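PDB 2OUI: NADP-dependent alcohol dehydrogenase from Entamoeba histolytica, which catalyses the NADP-dependent, reversible interconversion of alcohols with aldehydes or ketones, as a zinc-containing tetramer of the medium-chain dehydrogenase family. Local coordinates for residues A[59-64]-A[81-86]; A[29-34]-A[122-127]; A[141-146]-A[346-351]; A[33-38]-A[145-150]. The protein carries 1 engineered substitution. All blocks are in the same frame, centred on the assembly; numbering follows the deposited sequence.

Contact 1 of 4, residues A[59-64]-A[81-86]. With ZN (zinc ion), chain E.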
loop_
_atom_site.group_PDB
_atom_site.type_symbol
_atom_site.label_atom_id
_atom_site.label_comp_id
_atom_site.label_asym_id
_atom_site.label_seq_id
_atom_site.Cartn_x
_atom_site.Cartn_y
_atom_site.Cartn_z
ATOM N N HIS A 59 22.636 16.139 16.237
ATOM C CA HIS A 59 21.996 14.845 16.089
ATOM C C HIS A 59 22.538 14.052 14.892
ATOM O O HIS A 59 21.850 13.183 14.343
ATOM C CB HIS A 59 20.464 14.982 16.012
ATOM C CG HIS A 59 19.980 16.023 15.039
ATOM N ND1 HIS A 59 19.569 17.277 15.437
ATOM C CD2 HIS A 59 19.825 15.989 13.690
ATOM C CE1 HIS A 59 19.203 17.979 14.374
ATOM N NE2 HIS A 59 19.349 17.220 13.303
ATOM N N GLU A 60 23.784 14.334 14.508
ATOM C CA GLU A 60 24.425 13.639 13.410
ATOM C C GLU A 60 25.831 13.257 13.871
ATOM O O GLU A 60 26.666 14.129 14.065
ATOM C CB GLU A 60 24.521 14.576 12.207
ATOM C CG GLU A 60 23.155 14.871 11.589
ATOM C CD GLU A 60 23.182 16.061 10.651
ATOM O OE1 GLU A 60 23.348 15.834 9.428
ATOM O OE2 GLU A 60 23.083 17.215 11.144
ATOM N N ALA A 61 26.055 11.954 14.051
ATOM C CA ALA A 61 27.340 11.452 14.592
ATOM C C ALA A 61 27.669 10.078 14.048
ATOM O O ALA A 61 26.780 9.258 13.834
ATOM C CB ALA A 61 27.277 11.356 16.112
ATOM N N VAL A 62 28.965 9.843 13.865
ATOM C CA VAL A 62 29.565 8.497 13.822
ATOM C C VAL A 62 30.375 8.479 15.116
ATOM O O VAL A 62 31.014 9.474 15.454
ATOM C CB VAL A 62 30.491 8.333 12.606
ATOM C CG1 VAL A 62 31.415 7.112 12.747
ATOM C CG2 VAL A 62 29.644 8.247 11.324
ATOM N N GLY A 63 30.297 7.393 15.871
ATOM C CA GLY A 63 30.897 7.419 17.193
ATOM C C GLY A 63 31.508 6.099 17.567
ATOM O O GLY A 63 31.514 5.157 16.778
ATOM N N GLN A 64 32.060 6.060 18.767
ATOM C CA GLN A 64 32.699 4.858 19.277
ATOM C C GLN A 64 32.097 4.527 20.641
ATOM O O GLN A 64 31.994 5.400 21.519
ATOM C CB GLN A 64 34.219 5.105 19.375
ATOM C CG GLN A 64 34.997 3.859 19.758
ATOM C CD GLN A 64 36.498 4.059 19.648
ATOM O OE1 GLN A 64 37.016 5.143 19.957
ATOM N NE2 GLN A 64 37.214 3.000 19.252
ATOM N N VAL A 81 30.351 3.096 15.304
ATOM C CA VAL A 81 28.929 3.000 14.953
ATOM C C VAL A 81 28.451 4.243 14.218
ATOM O O VAL A 81 28.998 5.344 14.409
ATOM C CB VAL A 81 28.016 2.829 16.207
ATOM C CG1 VAL A 81 28.194 1.446 16.841
ATOM C CG2 VAL A 81 28.313 3.922 17.273
ATOM N N ILE A 82 27.419 4.046 13.414
ATOM C CA ILE A 82 26.684 5.115 12.777
ATOM C C ILE A 82 25.496 5.392 13.703
ATOM O O ILE A 82 24.690 4.493 14.003
ATOM C CB ILE A 82 26.164 4.672 11.382
ATOM C CG1 ILE A 82 27.329 4.356 10.440
ATOM C CG2 ILE A 82 25.362 5.762 10.744
ATOM C CD1 ILE A 82 26.901 3.537 9.197
ATOM N N VAL A 83 25.380 6.627 14.155
ATOM C CA VAL A 83 24.295 6.976 15.063
ATOM C C VAL A 83 23.166 7.658 14.274
ATOM O O VAL A 83 23.389 8.727 13.683
ATOM C CB VAL A 83 24.780 7.934 16.175
ATOM C CG1 VAL A 83 23.670 8.137 17.226
ATOM C CG2 VAL A 83 26.073 7.391 16.851
ATOM N N PRO A 84 21.957 7.055 14.254
ATOM C CA PRO A 84 20.865 7.722 13.516
ATOM C C PRO A 84 20.368 8.930 14.312
ATOM O O PRO A 84 20.426 8.905 15.537
ATOM C CB PRO A 84 19.777 6.642 13.422
ATOM C CG PRO A 84 20.026 5.739 14.655
ATOM C CD PRO A 84 21.540 5.791 14.890
ATOM N N ALA A 85 19.905 9.993 13.637
ATOM C CA ALA A 85 19.363 11.153 14.361
ATOM C C ALA A 85 18.149 10.725 15.190
ATOM O O ALA A 85 17.895 11.282 16.259
ATOM C CB ALA A 85 18.952 12.283 13.390
ATOM N N ILE A 86 17.401 9.745 14.658
ATOM C CA ILE A 86 16.164 9.242 15.278
ATOM C C ILE A 86 16.474 7.902 15.913
ATOM O O ILE A 86 16.984 6.980 15.252
ATOM C CB ILE A 86 14.969 9.146 14.268
ATOM C CG1 ILE A 86 14.266 10.525 14.101
ATOM C CG2 ILE A 86 13.900 8.154 14.746
ATOM C CD1 ILE A 86 15.178 11.710 13.752
HETATM ZN ZN ZN E . 18.845 17.538 11.321
HETATM O O HOH W 1 23.382 10.966 15.153
#

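Contact 2 of 4, residues A[29-34]-A[122-127]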
loop_
_atom_site.group_PDB
_atom_site.type_symbol
_atom_site.label_atom_id
_atom_site.label_comp_id
_atom_site.label_asym_id
_atom_site.label_seq_id
_atom_site.Cartn_x
_atom_site.Cartn_y
_atom_site.Cartn_z
ATOM N N VAL A 29 28.480 6.731 24.080
ATOM C CA VAL A 29 29.218 6.838 22.823
ATOM C C VAL A 29 30.040 8.133 22.810
ATOM O O VAL A 29 29.551 9.186 23.242
ATOM C CB VAL A 29 28.206 6.820 21.605
ATOM C CG1 VAL A 29 28.931 6.954 20.253
ATOM C CG2 VAL A 29 27.366 5.562 21.615
ATOM N N ARG A 30 31.289 8.061 22.336
ATOM C CA ARG A 30 32.092 9.275 22.108
ATOM C C ARG A 30 32.113 9.585 20.611
ATOM O O ARG A 30 32.158 8.656 19.786
ATOM C CB ARG A 30 33.515 9.099 22.672
ATOM C CG ARG A 30 34.384 8.098 21.934
ATOM C CD ARG A 30 35.769 7.985 22.657
ATOM N NE ARG A 30 36.696 7.068 21.998
ATOM C CZ ARG A 30 37.905 6.758 22.464
ATOM N NH1 ARG A 30 38.329 7.278 23.607
ATOM N NH2 ARG A 30 38.697 5.926 21.783
ATOM N N PRO A 31 32.011 10.885 20.230
ATOM C CA PRO A 31 31.951 11.199 18.787
ATOM C C PRO A 31 33.286 11.080 18.053
ATOM O O PRO A 31 34.324 11.503 18.594
ATOM C CB PRO A 31 31.522 12.674 18.772
ATOM C CG PRO A 31 32.101 13.252 20.048
ATOM C CD PRO A 31 31.909 12.106 21.064
ATOM N N LEU A 32 33.238 10.538 16.831
ATOM C CA LEU A 32 34.383 10.460 15.910
ATOM C C LEU A 32 34.202 11.396 14.723
ATOM O O LEU A 32 35.162 11.888 14.183
ATOM C CB LEU A 32 34.546 9.047 15.365
ATOM C CG LEU A 32 34.892 7.917 16.338
ATOM C CD1 LEU A 32 34.918 6.624 15.552
ATOM C CD2 LEU A 32 36.230 8.190 17.010
ATOM N N ALA A 33 32.958 11.614 14.303
ATOM C CA ALA A 33 32.687 12.617 13.277
ATOM C C ALA A 33 31.302 13.184 13.561
ATOM O O ALA A 33 30.399 12.451 13.978
ATOM C CB ALA A 33 32.780 12.019 11.862
ATOM N N LEU A 34 31.168 14.502 13.406
ATOM C CA LEU A 34 29.920 15.200 13.744
ATOM C C LEU A 34 29.561 16.154 12.634
ATOM O O LEU A 34 30.454 16.658 11.961
ATOM C CB LEU A 34 30.129 16.043 15.025
ATOM C CG LEU A 34 30.358 15.243 16.322
ATOM C CD1 LEU A 34 30.742 16.190 17.463
ATOM C CD2 LEU A 34 29.127 14.390 16.707
ATOM N N GLU A 122 31.379 15.321 24.730
ATOM C CA GLU A 122 32.440 14.324 24.816
ATOM C C GLU A 122 31.946 12.884 24.875
ATOM O O GLU A 122 32.657 11.965 24.435
ATOM C CB GLU A 122 33.303 14.617 26.041
ATOM C CG GLU A 122 33.988 15.984 25.990
ATOM C CD GLU A 122 34.874 16.180 27.186
ATOM O OE1 GLU A 122 34.431 16.824 28.158
ATOM O OE2 GLU A 122 35.996 15.647 27.149
ATOM N N VAL A 123 30.771 12.681 25.473
ATOM C CA VAL A 123 30.109 11.383 25.532
ATOM C C VAL A 123 28.628 11.695 25.408
ATOM O O VAL A 123 28.160 12.689 25.958
ATOM C CB VAL A 123 30.359 10.675 26.910
ATOM C CG1 VAL A 123 29.558 9.377 27.025
ATOM C CG2 VAL A 123 31.838 10.392 27.140
ATOM N N PHE A 124 27.896 10.865 24.680
ATOM C CA PHE A 124 26.440 10.988 24.670
ATOM C C PHE A 124 25.765 9.635 24.861
ATOM O O PHE A 124 26.431 8.589 24.837
ATOM C CB PHE A 124 25.944 11.721 23.413
ATOM C CG PHE A 124 26.365 11.079 22.126
ATOM C CD1 PHE A 124 25.611 10.045 21.567
ATOM C CD2 PHE A 124 27.512 11.514 21.463
ATOM C CE1 PHE A 124 26.003 9.444 20.366
ATOM C CE2 PHE A 124 27.908 10.925 20.264
ATOM C CZ PHE A 124 27.148 9.900 19.713
ATOM N N HIS A 125 24.444 9.669 25.056
ATOM C CA HIS A 125 23.701 8.520 25.493
ATOM C C HIS A 125 22.784 8.060 24.360
ATOM O O HIS A 125 22.075 8.874 23.740
ATOM C CB HIS A 125 22.882 8.888 26.732
ATOM C CG HIS A 125 21.974 7.795 27.220
ATOM N ND1 HIS A 125 20.751 7.524 26.635
ATOM C CD2 HIS A 125 22.093 6.939 28.260
ATOM C CE1 HIS A 125 20.170 6.525 27.278
ATOM N NE2 HIS A 125 20.965 6.154 28.272
ATOM N N VAL A 126 22.757 6.750 24.131
ATOM C CA VAL A 126 21.857 6.162 23.145
ATOM C C VAL A 126 20.922 5.157 23.832
ATOM O O VAL A 126 21.386 4.190 24.453
ATOM C CB VAL A 126 22.635 5.436 22.017
ATOM C CG1 VAL A 126 21.661 4.853 20.967
ATOM C CG2 VAL A 126 23.650 6.379 21.383
ATOM N N ASN A 127 19.606 5.378 23.731
ATOM C CA ASN A 127 18.624 4.417 24.282
ATOM C C ASN A 127 18.471 3.208 23.362
ATOM O O ASN A 127 18.614 3.348 22.157
ATOM C CB ASN A 127 17.248 5.085 24.414
ATOM C CG ASN A 127 16.766 5.648 23.101
ATOM O OD1 ASN A 127 17.366 6.580 22.544
ATOM N ND2 ASN A 127 15.688 5.075 22.577
#

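Contact 3 of 4, residues A[141-146]-A[346-351]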
loop_
_atom_site.group_PDB
_atom_site.type_symbol
_atom_site.label_atom_id
_atom_site.label_comp_id
_atom_site.label_asym_id
_atom_site.label_seq_id
_atom_site.Cartn_x
_atom_site.Cartn_y
_atom_site.Cartn_z
ATOM N N LYS A 141 34.083 5.922 4.981
ATOM C CA LYS A 141 34.796 6.913 5.791
ATOM C C LYS A 141 33.849 7.510 6.824
ATOM O O LYS A 141 32.674 7.784 6.518
ATOM C CB LYS A 141 35.371 8.018 4.902
ATOM C CG LYS A 141 36.470 7.508 3.985
ATOM C CD LYS A 141 36.450 8.207 2.648
ATOM C CE LYS A 141 37.468 9.313 2.571
ATOM N NZ LYS A 141 37.631 9.696 1.148
ATOM N N PRO A 142 34.335 7.717 8.051
ATOM C CA PRO A 142 33.437 8.331 9.038
ATOM C C PRO A 142 32.706 9.575 8.518
ATOM O O PRO A 142 31.511 9.740 8.776
ATOM C CB PRO A 142 34.374 8.674 10.203
ATOM C CG PRO A 142 35.524 7.698 10.062
ATOM C CD PRO A 142 35.674 7.400 8.598
ATOM N N GLU A 143 33.405 10.431 7.776
ATOM C CA GLU A 143 32.825 11.686 7.303
ATOM C C GLU A 143 31.713 11.429 6.291
ATOM O O GLU A 143 30.678 12.110 6.302
ATOM C CB GLU A 143 33.906 12.587 6.703
ATOM C CG GLU A 143 34.970 13.000 7.702
ATOM C CD GLU A 143 36.217 12.087 7.735
ATOM O OE1 GLU A 143 36.120 10.871 7.420
ATOM O OE2 GLU A 143 37.303 12.601 8.110
ATOM N N ASP A 144 31.891 10.424 5.439
ATOM C CA ASP A 144 30.809 10.046 4.516
ATOM C C ASP A 144 29.646 9.387 5.255
ATOM O O ASP A 144 28.473 9.579 4.906
ATOM C CB ASP A 144 31.327 9.104 3.423
ATOM C CG ASP A 144 32.278 9.786 2.452
ATOM O OD1 ASP A 144 32.464 11.026 2.536
ATOM O OD2 ASP A 144 32.843 9.061 1.597
ATOM N N ALA A 145 29.964 8.592 6.278
ATOM C CA ALA A 145 28.918 7.883 7.020
ATOM C C ALA A 145 28.042 8.812 7.862
ATOM O O ALA A 145 26.871 8.492 8.106
ATOM C CB ALA A 145 29.529 6.799 7.895
ATOM N N VAL A 146 28.598 9.937 8.332
ATOM C CA VAL A 146 27.816 10.850 9.186
ATOM C C VAL A 146 26.655 11.499 8.413
ATOM O O VAL A 146 25.664 11.974 9.009
ATOM C CB VAL A 146 28.691 11.901 9.917
ATOM C CG1 VAL A 146 29.201 12.968 8.957
ATOM C CG2 VAL A 146 27.909 12.505 11.075
ATOM N N LYS A 346 27.377 21.109 3.517
ATOM C CA LYS A 346 27.399 20.481 4.838
ATOM C C LYS A 346 28.830 20.466 5.400
ATOM O O LYS A 346 29.744 20.035 4.717
ATOM C CB LYS A 346 26.843 19.060 4.687
ATOM C CG LYS A 346 26.425 18.387 5.943
ATOM C CD LYS A 346 25.105 18.900 6.468
ATOM C CE LYS A 346 24.759 18.061 7.681
ATOM N NZ LYS A 346 23.474 18.466 8.315
ATOM N N PRO A 347 29.035 21.000 6.619
ATOM C CA PRO A 347 30.326 20.845 7.285
ATOM C C PRO A 347 30.393 19.540 8.071
ATOM O O PRO A 347 29.362 18.977 8.473
ATOM C CB PRO A 347 30.372 22.023 8.264
ATOM C CG PRO A 347 29.034 22.755 8.122
ATOM C CD PRO A 347 28.099 21.792 7.439
ATOM N N VAL A 348 31.606 19.045 8.258
ATOM C CA VAL A 348 31.835 17.902 9.131
ATOM C C VAL A 348 33.015 18.183 10.037
ATOM O O VAL A 348 33.961 18.877 9.663
ATOM C CB VAL A 348 32.080 16.560 8.390
ATOM C CG1 VAL A 348 30.809 16.045 7.792
ATOM C CG2 VAL A 348 33.176 16.683 7.340
ATOM N N VAL A 349 32.934 17.658 11.250
ATOM C CA VAL A 349 33.992 17.823 12.221
ATOM C C VAL A 349 34.503 16.433 12.568
ATOM O O VAL A 349 33.724 15.569 12.903
ATOM C CB VAL A 349 33.450 18.477 13.507
ATOM C CG1 VAL A 349 34.550 18.598 14.568
ATOM C CG2 VAL A 349 32.863 19.862 13.196
ATOM N N ARG A 350 35.818 16.246 12.514
ATOM C CA ARG A 350 36.438 14.982 12.870
ATOM C C ARG A 350 37.087 15.136 14.244
ATOM O O ARG A 350 37.726 16.153 14.527
ATOM C CB ARG A 350 37.458 14.577 11.796
ATOM C CG ARG A 350 37.989 13.136 11.875
ATOM C CD ARG A 350 36.944 12.019 11.524
ATOM N NE ARG A 350 37.617 10.720 11.372
ATOM C CZ ARG A 350 38.065 9.965 12.379
ATOM N NH1 ARG A 350 37.904 10.330 13.654
ATOM N NH2 ARG A 350 38.690 8.824 12.111
ATOM N N ILE A 351 36.885 14.137 15.104
ATOM C CA ILE A 351 37.450 14.126 16.454
ATOM C C ILE A 351 38.290 12.855 16.626
ATOM O O ILE A 351 37.840 11.757 16.304
ATOM C CB ILE A 351 36.354 14.150 17.561
ATOM C CG1 ILE A 351 35.415 15.361 17.427
ATOM C CG2 ILE A 351 36.992 14.170 18.951
ATOM C CD1 ILE A 351 34.206 15.102 16.570
#

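Contact 4 of 4, residues A[33-38]-A[145-150]. With ZN (zinc ion), chain E; NO3 (nitrate ion), chain F.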
loop_
_atom_site.group_PDB
_atom_site.type_symbol
_atom_site.label_atom_id
_atom_site.label_comp_id
_atom_site.label_asym_id
_atom_site.label_seq_id
_atom_site.Cartn_x
_atom_site.Cartn_y
_atom_site.Cartn_z
ATOM N N ALA A 33 32.958 11.614 14.303
ATOM C CA ALA A 33 32.687 12.617 13.277
ATOM C C ALA A 33 31.302 13.184 13.561
ATOM O O ALA A 33 30.399 12.451 13.978
ATOM C CB ALA A 33 32.780 12.019 11.862
ATOM N N LEU A 34 31.168 14.502 13.406
ATOM C CA LEU A 34 29.920 15.200 13.744
ATOM C C LEU A 34 29.561 16.154 12.634
ATOM O O LEU A 34 30.454 16.658 11.961
ATOM C CB LEU A 34 30.129 16.043 15.025
ATOM C CG LEU A 34 30.358 15.243 16.322
ATOM C CD1 LEU A 34 30.742 16.190 17.463
ATOM C CD2 LEU A 34 29.127 14.390 16.707
ATOM N N ALA A 35 28.271 16.434 12.467
ATOM C CA ALA A 35 27.843 17.484 11.520
ATOM C C ALA A 35 26.710 18.308 12.142
ATOM O O ALA A 35 25.911 17.762 12.906
ATOM C CB ALA A 35 27.380 16.863 10.209
ATOM N N PRO A 36 26.645 19.614 11.829
ATOM C CA PRO A 36 25.536 20.473 12.264
ATOM C C PRO A 36 24.382 20.473 11.265
ATOM O O PRO A 36 24.574 20.125 10.087
ATOM C CB PRO A 36 26.166 21.850 12.277
ATOM C CG PRO A 36 27.085 21.801 11.068
ATOM C CD PRO A 36 27.629 20.369 11.031
ATOM N N CYS A 37 23.194 20.857 11.734
ATOM C CA CYS A 37 21.978 20.784 10.924
ATOM C C CYS A 37 21.249 22.100 10.991
ATOM O O CYS A 37 21.209 22.727 12.027
ATOM C CB CYS A 37 21.044 19.688 11.465
ATOM S SG CYS A 37 19.656 19.369 10.325
ATOM N N THR A 38 20.661 22.498 9.868
ATOM C CA THR A 38 19.746 23.634 9.799
ATOM C C THR A 38 18.662 23.539 10.871
ATOM O O THR A 38 18.251 24.550 11.428
ATOM C CB THR A 38 19.089 23.671 8.394
ATOM O OG1 THR A 38 20.130 23.678 7.401
ATOM C CG2 THR A 38 18.264 24.928 8.212
ATOM N N ALA A 145 29.964 8.592 6.278
ATOM C CA ALA A 145 28.918 7.883 7.020
ATOM C C ALA A 145 28.042 8.812 7.862
ATOM O O ALA A 145 26.871 8.492 8.106
ATOM C CB ALA A 145 29.529 6.799 7.895
ATOM N N VAL A 146 28.598 9.937 8.332
ATOM C CA VAL A 146 27.816 10.850 9.186
ATOM C C VAL A 146 26.655 11.499 8.413
ATOM O O VAL A 146 25.664 11.974 9.009
ATOM C CB VAL A 146 28.691 11.901 9.917
ATOM C CG1 VAL A 146 29.201 12.968 8.957
ATOM C CG2 VAL A 146 27.909 12.505 11.075
ATOM N N MET A 147 26.768 11.492 7.084
ATOM C CA MET A 147 25.669 11.970 6.225
ATOM C C MET A 147 24.471 11.038 6.236
ATOM O O MET A 147 23.363 11.456 5.887
ATOM C CB MET A 147 26.151 12.148 4.781
ATOM C CG MET A 147 27.302 13.145 4.604
ATOM S SD MET A 147 26.893 14.837 5.075
ATOM C CE MET A 147 27.637 14.983 6.682
ATOM N N LEU A 148 24.686 9.780 6.616
ATOM C CA LEU A 148 23.586 8.801 6.779
ATOM C C LEU A 148 22.610 9.123 7.922
ATOM O O LEU A 148 21.441 8.814 7.830
ATOM C CB LEU A 148 24.150 7.378 6.965
ATOM C CG LEU A 148 24.926 6.770 5.793
ATOM C CD1 LEU A 148 25.689 5.526 6.219
ATOM C CD2 LEU A 148 23.980 6.475 4.599
ATOM N N SER A 149 23.096 9.757 8.991
ATOM C CA SER A 149 22.361 9.907 10.248
ATOM C C SER A 149 21.058 10.665 10.066
ATOM O O SER A 149 20.062 10.339 10.705
ATOM C CB SER A 149 23.220 10.709 11.243
ATOM O OG SER A 149 24.435 10.020 11.495
ATOM N N ASP A 150 21.101 11.654 9.175
ATOM C CA ASP A 150 20.025 12.626 9.003
ATOM C C ASP A 150 19.899 12.985 7.520
ATOM O O ASP A 150 18.804 12.895 6.977
ATOM C CB ASP A 150 20.319 13.850 9.881
ATOM C CG ASP A 150 19.162 14.852 9.967
ATOM O OD1 ASP A 150 18.035 14.556 9.481
ATOM O OD2 ASP A 150 19.412 15.956 10.521
HETATM ZN ZN ZN E . 18.845 17.538 11.321
HETATM N N NO3 F . 18.775 21.502 4.709
HETATM O O1 NO3 F . 19.691 21.608 5.769
HETATM O O2 NO3 F . 18.987 20.583 3.706
HETATM O O3 NO3 F . 17.643 22.323 4.648
#

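Contact 1 of 4, residues A[59-64]-A[81-86]
The Ala85 methyl touches His59 obliquely, Ala85 CB standing 3.8 Å from His59 CD2 and 3.2 Å from the carbonyl oxygen His59 O. A side chain no larger than alanine suits this close approach. The imidazole, with CG held between the backbone N and carbonyl carbon (chi1 49°), presents NE2 to the zinc at 2.1 Å. Gripped there and by Ser113 OG at ND1, the ring probably has its rotation set from both nitrogens. Trp110 meets it edge-to-face. Beyond the histidine the chain enters an antiparallel beta hairpin of strands 61-68 and 80-83, part of the GroES-like domain of medium-chain dehydrogenases. Gly63 and Val81 form a hydrogen-bonded pair, Gly63 N to Val81 O and Val81 N to Gly63 O each 2.8 Å. Val81 CG2 comes 3.5 Å from Gly63 O, beside a residue with no side chain to compete for that face. Val62, the non-hydrogen-bonded partner of Ile82, turns CG1 to Val81 O (3.4 Å), and both branched side chains lie on one face of the sheet. On the other face Ala61 CB meets Val83 CG2 at 4.2 Å. Next to Ala61, a water donates to Val83 O, weakly donates to His59 O and weakly accepts from Ala61 N.

Contact 2 of 4, residues A[29-34]-A[122-127]
Val29 packs over one face of the Phe124 ring, its CB 4.0 Å from the ring centroid and 26° off the normal, a CH-pi contact. The phenylalanine brings its ring there by setting CG between the backbone N and the carbonyl carbon (chi1 57°), which folds the ring back across the neighbouring strand. Val29 has CG1 anti to its own N (chi1 179°), and this puts the methyl 3.5 Å from Phe124 CZ, at the far end of the ring. The other methyl, CG2, reaches past the ring to Val126 CG2. A beta-branched residue suits the place because its two methyls serve two neighbours at once. Val29 and Phe124 are also the hydrogen-bonded pair that joins strands 27-34 and 124-126 antiparallel within the sheet of the GroES-like domain: Val29 N to Phe124 O is 2.9 Å and Phe124 N to Val29 O is 2.8 Å. Val29 O also sits 3.6 Å above the Phe124 ring plane, offset toward the rim. Further along, Pro31 lays CD against Phe124 CE2 (4.2 Å), and the same CD lies 3.5 Å from Glu122 O; carried on the nitrogen where other residues have a hydrogen, it offers an apolar surface here. Arg30 touches Glu122 O through CB alone, and its extended chain carries the guanidinium away to Asp355, Gln64 and the ring of Tyr353. On the sheet's other strands, Ala61 and Val83 pack against the Phe124 side chain. Beyond Pro31, Leu32 and Ala33 share the single partner Val62, which makes a classic bulge where the strand turns its corner.

Contact 3 of 4, residues A[141-146]-A[346-351]
The short helix 142-145 rests on strand 346-350, with the CA atoms of Glu143 and Val348 6.6 Å apart. Three side chains of the 141-146 segment meet two of the strand. Val348 is modelled in two conformers; in one of them it runs alongside Val146, pointing the opposite way, with Val146 CG1 3.7 Å from Val348 CG1, and offers its second methyl, CG2, to Glu143 CG at 4.1 Å, the two side chains roughly perpendicular. Glu143 is bent at chi2 (93°), and the bend swings its carboxylate over the strand to Arg350. There OE2 lies at the edge of the guanidinium, near its plane, 3.5 Å from Arg350 CD and 3.8 Å from Arg350 NE, with the carboxylate and guanidinium planes 71° apart. Pro142 adds its ring from an oblique angle, CG 3.9 Å from Arg350 NE. Proline, lacking an N-H, suits the first turn of a helix, and its carbons can lie against the arginine. Val348 belongs to a strand that pairs with 320-325, and Ile320 also touches it and Glu143. The far end of Arg350 is committed elsewhere, NH2 to Glu356 and NH1 to Leu32 O. The Glu143 salt bridge is thus long and steeply turned, so it probably adds a diffuse electrostatic attraction, while the carbons of Pro142, Glu143 and Arg350 supply most of the close contact.

Contact 4 of 4, residues A[33-38]-A[145-150]
Cys37 and Asp150 meet at the zinc: Cys37 SG binds it at 2.2 Å and Asp150 OD2 at 1.9 Å, leaving the two ligand atoms 3.4 Å apart. With His59 they complete the protein side of a Cys-His-Asp metal site, consistent with the catalytic zinc site of medium-chain zinc alcohol dehydrogenases. Both ligands reach the metal with the side chain anti to the backbone N (chi1 -170° for Cys37, -171° for Asp150), an arrangement that extends the sulfur and the carboxylate toward one another from the two segments. Asp150 binds through one oxygen; OD1 stands 3.6 Å from the metal. A sulfur and a carboxylate oxygen both suit zinc.

Outside this shell, Cys37 sits at the N-cap of helix 38-46, where its sulfur also caps a backbone N just beyond the segment. Asp150 lies in a weakly bonded, pi-type first turn leading into helix 148-161, which follows a type I turn from Ala145 to Leu148. Ser149 OG, next to the aspartate, is hydrogen-bonded to Val83 O, on the hairpin that follows His59. Apolar side chains pack beside the ligands. Val146 turns CG2 toward the backbone of 33-35, 3.8 Å from Ala33 O, and the small alanines let it come close. Met147 curls back, bringing its flexible thioether round until CE touches Ala35 CB at 4.0 Å. At the far end Thr38 OG1 donates to O1 of a nitrate ion, probably from the crystallisation liquor, at 2.7 Å.

Contacts 1 and 4 supply the three zinc ligands from the protein, and their centres lie about 8 Å apart; His59 NE2 comes within 3.1 Å of Asp150 OD2 at the metal. Backbone bonding joins them too, Ala85 N to Ser149 O at 3.0 Å. Contact 2, centred about 7 Å from contact 1, lies on the same sheet, where Val62 O and Leu32 N are 2.8 Å apart. Contact 3 shares Val146 with contact 4, and strand 346-350 runs beside 27-34, with Leu34 O and Val349 N 2.8 Å apart. Lys346 NZ of contact 3 makes a salt bridge to Glu60 OE1 (2.9 Å) and a probable hydrogen bond to Pro36 O (2.7 Å), the latter next to the zinc ligand Cys37.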